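PDB 4U9R: CzcP cation efflux P1-ATPase from Ralstonia metallidurans, which probably uses ATP hydrolysis to export zinc and related divalent metals across the cell membrane, this piece being its N-terminal, metal-binding, ferredoxin-like extension. Local coordinates for residues Ser40-Val45 and Phe103-Trp108; Gln125-Ala128 and Glu134-Val137. All coordinates share one frame; numbering follows the deposited sequence.

Interaction 1: Ser40-Val45 and Phe103-Trp108. With CD (cadmium ion), chain B.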
loop_
_atom_site.group_PDB
_atom_site.type_symbol
_atom_site.label_atom_id
_atom_site.label_comp_id
_atom_site.label_asym_id
_atom_site.label_seq_id
_atom_site.Cartn_x
_atom_site.Cartn_y
_atom_site.Cartn_z
ATOM N N SER A 40 2.819 4.243 -5.985
ATOM C CA SER A 40 1.417 3.964 -6.257
ATOM C C SER A 40 1.189 2.530 -6.740
ATOM O O SER A 40 0.048 2.130 -7.024
ATOM C CB SER A 40 0.896 4.947 -7.294
ATOM O OG SER A 40 1.527 4.722 -8.529
ATOM N N SER A 41 2.266 1.757 -6.842
ATOM C CA SER A 41 2.152 0.352 -7.164
ATOM C C SER A 41 2.073 -0.520 -5.897
ATOM O O SER A 41 1.809 -1.721 -5.997
ATOM C CB SER A 41 3.350 -0.058 -8.022
ATOM O OG SER A 41 3.571 0.898 -9.049
ATOM N N ASP A 42 2.290 0.073 -4.718
ATOM C CA ASP A 42 2.164 -0.654 -3.435
ATOM C C ASP A 42 0.756 -1.262 -3.404
ATOM O O ASP A 42 -0.191 -0.640 -3.874
ATOM C CB ASP A 42 2.450 0.292 -2.253
ATOM C CG ASP A 42 2.225 -0.362 -0.860
ATOM O OD1 ASP A 42 1.080 -0.522 -0.481
ATOM O OD2 ASP A 42 3.175 -0.685 -0.118
ATOM N N PRO A 43 0.626 -2.498 -2.908
ATOM C CA PRO A 43 -0.633 -3.215 -2.959
ATOM C C PRO A 43 -1.766 -2.610 -2.124
ATOM O O PRO A 43 -2.906 -3.080 -2.224
ATOM C CB PRO A 43 -0.271 -4.607 -2.427
ATOM C CG PRO A 43 0.972 -4.419 -1.654
ATOM C CD PRO A 43 1.710 -3.339 -2.354
ATOM N N CYS A 44 -1.444 -1.615 -1.302
ATOM C CA CYS A 44 -2.440 -0.834 -0.599
ATOM C C CYS A 44 -3.412 -0.144 -1.598
ATOM O O CYS A 44 -4.603 -0.111 -1.374
ATOM C CB CYS A 44 -1.765 0.181 0.354
ATOM S SG CYS A 44 -1.551 -0.539 1.985
ATOM N N VAL A 45 -2.896 0.367 -2.703
ATOM C CA VAL A 45 -3.719 0.986 -3.736
ATOM C C VAL A 45 -4.770 0.021 -4.292
ATOM O O VAL A 45 -5.957 0.396 -4.419
ATOM C CB VAL A 45 -2.859 1.554 -4.882
ATOM C CG1 VAL A 45 -3.756 2.124 -5.980
ATOM C CG2 VAL A 45 -1.952 2.648 -4.349
ATOM N N PHE A 103 -1.837 -1.281 7.570
ATOM C CA PHE A 103 -0.637 -1.771 6.876
ATOM C C PHE A 103 0.522 -0.820 6.897
ATOM O O PHE A 103 0.419 0.299 6.393
ATOM C CB PHE A 103 -0.936 -2.116 5.420
ATOM C CG PHE A 103 -1.978 -3.161 5.281
ATOM C CD1 PHE A 103 -1.651 -4.495 5.393
ATOM C CD2 PHE A 103 -3.307 -2.808 5.079
ATOM C CE1 PHE A 103 -2.630 -5.472 5.298
ATOM C CE2 PHE A 103 -4.278 -3.774 4.969
ATOM C CZ PHE A 103 -3.945 -5.108 5.085
ATOM N N GLY A 104 1.644 -1.309 7.437
ATOM C CA GLY A 104 2.875 -0.545 7.539
ATOM C C GLY A 104 3.805 -0.856 6.393
ATOM O O GLY A 104 3.651 -1.870 5.712
ATOM N N HIS A 105 4.752 0.047 6.167
ATOM C CA HIS A 105 5.819 -0.146 5.192
ATOM C C HIS A 105 7.121 0.463 5.710
ATOM O O HIS A 105 7.123 1.552 6.285
ATOM C CB HIS A 105 5.483 0.517 3.866
ATOM C CG HIS A 105 4.020 0.582 3.588
ATOM N ND1 HIS A 105 3.230 1.616 4.040
ATOM C CD2 HIS A 105 3.198 -0.270 2.937
ATOM C CE1 HIS A 105 1.984 1.401 3.673
ATOM N NE2 HIS A 105 1.939 0.264 3.002
ATOM N N VAL A 106 8.215 -0.264 5.516
ATOM C CA VAL A 106 9.548 0.318 5.575
ATOM C C VAL A 106 10.274 -0.033 4.287
ATOM O O VAL A 106 10.061 -1.092 3.704
ATOM C CB VAL A 106 10.379 -0.145 6.796
ATOM C CG1 VAL A 106 9.820 0.441 8.079
ATOM C CG2 VAL A 106 10.459 -1.661 6.880
ATOM N N LEU A 107 11.093 0.901 3.831
ATOM C CA LEU A 107 11.978 0.685 2.700
ATOM C C LEU A 107 13.393 1.017 3.205
ATOM O O LEU A 107 13.785 2.194 3.285
ATOM C CB LEU A 107 11.569 1.565 1.511
ATOM C CG LEU A 107 12.322 1.322 0.200
ATOM C CD1 LEU A 107 11.933 -0.011 -0.409
ATOM C CD2 LEU A 107 12.060 2.462 -0.778
ATOM N N TRP A 108 14.130 -0.026 3.589
ATOM C CA TRP A 108 15.435 0.146 4.214
ATOM C C TRP A 108 16.561 -0.287 3.307
ATOM O O TRP A 108 16.428 -1.272 2.568
ATOM C CB TRP A 108 15.523 -0.645 5.512
ATOM C CG TRP A 108 14.791 -0.025 6.620
ATOM C CD1 TRP A 108 14.600 1.315 6.836
ATOM C CD2 TRP A 108 14.153 -0.700 7.695
ATOM N NE1 TRP A 108 13.868 1.508 7.980
ATOM C CE2 TRP A 108 13.585 0.287 8.532
ATOM C CE3 TRP A 108 13.998 -2.042 8.036
ATOM C CZ2 TRP A 108 12.879 -0.031 9.696
ATOM C CZ3 TRP A 108 13.283 -2.354 9.193
ATOM C CH2 TRP A 108 12.735 -1.352 10.003
HETATM CD CD CD B . 0.944 -1.075 1.544
#
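The imidazole ring of His105 meets Cys44 and Asp42 in two different ways. Cys44 SG lies at the ring edge, in its plane, 3.7 Å from His105 NE2. One face of the ring is partly overlaid by the backbone carbon of Phe103, displaced toward the rim. The Asp42 carboxylate stands almost upright to the ring, the two planes 85° apart. Asp42 OD2 comes within 3.1 Å of His105 CD2. Asp42 and His105 form no hydrogen bond with each other; a shared cadmium ion brings them together. It is bound by Asp42 OD1 at 2.1 Å, by His105 NE2 at 2.2 Å and by Cys44 SG at 2.6 Å. Asp42 binds chiefly through OD1, since OD2 sits 2.8 Å from the cadmium. Both carboxylate oxygens of Glu146, on strand 142-148, complete the site.

The metal joins two parts of the ferredoxin-like extension: the start of helix 43-53 and the edge strand 103-109 of a three-stranded antiparallel sheet. Asp42 is the N-cap of that helix. Its OD1 also accepts from Cys44 N at 2.9 Å, on the anti side and 28° out of the carboxylate plane. One oxygen thus serves both helix and metal, and the capping bond limits the rotation of the carboxylate. His105 reaches the metal with a first torsion (chi1 -29°) away from the usual staggered positions, which suggests some strain.

Cys44 SG also touches Phe103 CB at 3.8 Å and lies oblique to the phenyl ring, in a sulfur-aromatic contact. Phe103 comes directly after helix 85-102, and Arg47 makes a cation-pi contact with its ring. The side chains of Asp42, Cys44 and His105 also touch Leu37 in a loop.

Interaction 2: Gln125-Ala128 and Glu134-Val137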
loop_
_atom_site.group_PDB
_atom_site.type_symbol
_atom_site.label_atom_id
_atom_site.label_comp_id
_atom_site.label_asym_id
_atom_site.label_seq_id
_atom_site.Cartn_x
_atom_site.Cartn_y
_atom_site.Cartn_z
ATOM N N GLN A 125 13.413 -14.947 4.756
ATOM C CA GLN A 125 13.493 -14.767 6.210
ATOM C C GLN A 125 12.509 -13.704 6.677
ATOM O O GLN A 125 11.927 -13.826 7.758
ATOM C CB GLN A 125 14.915 -14.399 6.663
ATOM C CG GLN A 125 15.815 -15.606 6.919
ATOM C CD GLN A 125 17.301 -15.264 6.937
ATOM O OE1 GLN A 125 17.707 -14.218 7.443
ATOM N NE2 GLN A 125 18.118 -16.154 6.380
ATOM N N LEU A 126 12.348 -12.655 5.869
ATOM C CA LEU A 126 11.384 -11.586 6.165
ATOM C C LEU A 126 9.951 -12.129 6.094
ATOM O O LEU A 126 9.203 -12.005 7.066
ATOM C CB LEU A 126 11.590 -10.395 5.227
ATOM C CG LEU A 126 12.801 -9.524 5.591
ATOM C CD1 LEU A 126 13.154 -8.553 4.471
ATOM C CD2 LEU A 126 12.592 -8.782 6.909
ATOM N N ARG A 127 9.603 -12.785 4.985
ATOM C CA ARG A 127 8.277 -13.405 4.830
ATOM C C ARG A 127 7.864 -14.250 6.035
ATOM O O ARG A 127 6.711 -14.190 6.464
ATOM C CB ARG A 127 8.204 -14.252 3.555
ATOM C CG ARG A 127 8.069 -13.435 2.278
ATOM C CD ARG A 127 7.831 -14.309 1.052
ATOM N NE ARG A 127 9.041 -14.491 0.252
ATOM C CZ ARG A 127 9.526 -13.601 -0.616
ATOM N NH1 ARG A 127 8.919 -12.435 -0.812
ATOM N NH2 ARG A 127 10.640 -13.873 -1.292
ATOM N N ALA A 128 8.809 -15.006 6.591
ATOM C CA ALA A 128 8.527 -15.951 7.676
ATOM C C ALA A 128 8.308 -15.305 9.048
ATOM O O ALA A 128 7.851 -15.977 9.979
ATOM C CB ALA A 128 9.637 -16.987 7.763
ATOM N N GLU A 134 4.196 -8.919 2.298
ATOM C CA GLU A 134 4.942 -8.885 1.040
ATOM C C GLU A 134 6.367 -8.449 1.381
ATOM O O GLU A 134 6.559 -7.659 2.303
ATOM C CB GLU A 134 4.283 -7.889 0.061
ATOM C CG GLU A 134 4.977 -7.726 -1.292
ATOM C CD GLU A 134 4.430 -6.557 -2.110
ATOM O OE1 GLU A 134 3.697 -6.812 -3.097
ATOM O OE2 GLU A 134 4.732 -5.386 -1.768
ATOM N N ALA A 135 7.352 -8.981 0.654
ATOM C CA ALA A 135 8.765 -8.665 0.891
ATOM C C ALA A 135 9.582 -8.884 -0.370
ATOM O O ALA A 135 9.462 -9.925 -1.005
ATOM C CB ALA A 135 9.312 -9.512 2.019
ATOM N N GLU A 136 10.410 -7.896 -0.718
ATOM C CA GLU A 136 11.142 -7.868 -1.989
ATOM C C GLU A 136 12.521 -7.235 -1.792
ATOM O O GLU A 136 12.658 -6.003 -1.812
ATOM C CB GLU A 136 10.372 -7.045 -3.034
ATOM C CG GLU A 136 9.080 -7.669 -3.558
ATOM C CD GLU A 136 9.257 -8.486 -4.828
ATOM O OE1 GLU A 136 10.344 -8.436 -5.443
ATOM O OE2 GLU A 136 8.289 -9.175 -5.218
ATOM N N VAL A 137 13.539 -8.070 -1.599
ATOM C CA VAL A 137 14.912 -7.585 -1.470
ATOM C C VAL A 137 15.577 -7.634 -2.841
ATOM O O VAL A 137 15.613 -8.680 -3.484
ATOM C CB VAL A 137 15.733 -8.408 -0.452
ATOM C CG1 VAL A 137 17.084 -7.741 -0.188
ATOM C CG2 VAL A 137 14.960 -8.573 0.852
#
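Leu126 and Val137 meet with their side chains at about a right angle to each other. The contact is made by one methyl from each, Leu126 CD1 and Val137 CG2, 4.0 Å apart. Val137 presents this methyl because CG2 is turned anti to its own carbonyl carbon, with CG1 anti to the backbone N (chi1 -171°). Nearer the backbone, Leu126 CB faces Ala135 CB, also at 4.0 Å. Ala135 has no longer side chain to hold the helix off. The closest CA atoms, those of Arg127 and Ala135, are 6.2 Å apart.

Helix 116-127 lies here against strand 132-137, an edge strand of its sheet. Strand 103-109, this helix and strand 132-137 follow one another in the chain and form a beta-alpha-beta crossover. The two strands run parallel, and strand 142-148 fits between them, antiparallel to both. This is the split beta-alpha-beta unit of the ferredoxin-like fold. Ala135 and Val137 point toward the helix. Glu134 and Glu136 alternate with them and point away, where both side chains touch Arg144 of strand 142-148.

Arg127 works at the solvent-facing margin of the contact. Its CB does not point straight at the strand, but the chain bends at chi3 (-102°), and NH1 reaches the carbonyl oxygen of Ala135. CG of Arg127 passes 4.1 Å from Ala135 CB. The carbonyl oxygen of Ala135 lies at the edge of the guanidinium, near its plane. NH1 of Arg127 donates to this Ala135 O at 2.6 Å, yet the bond is weak because its angle at the hydrogen is 120°. Glu136 OE2 is 5.5 Å from Arg127 NH1, so attraction between the opposite charges is probably modest.

How the interactions relate
Both interactions reach the three-stranded sheet of strands 103-109, 142-148 and 132-137, but at its two outer strands. Interaction 1 lies near the centre of the chain and joins segments distant in sequence through a metal. Interaction 2 lies about 15 Å from the chain centre and joins neighbours in sequence. Leu126 and Ala135 are buried, Val137 is partly exposed and Arg127 is exposed. Chemistry follows place: metal ligands and a helix cap in the first, methyl packing and one weak bond in the second. The two touch where Pro43 CD meets Glu134 OE2 at 3.7 Å. The ligand Glu146 links them too, through backbone hydrogen bonding with Glu134.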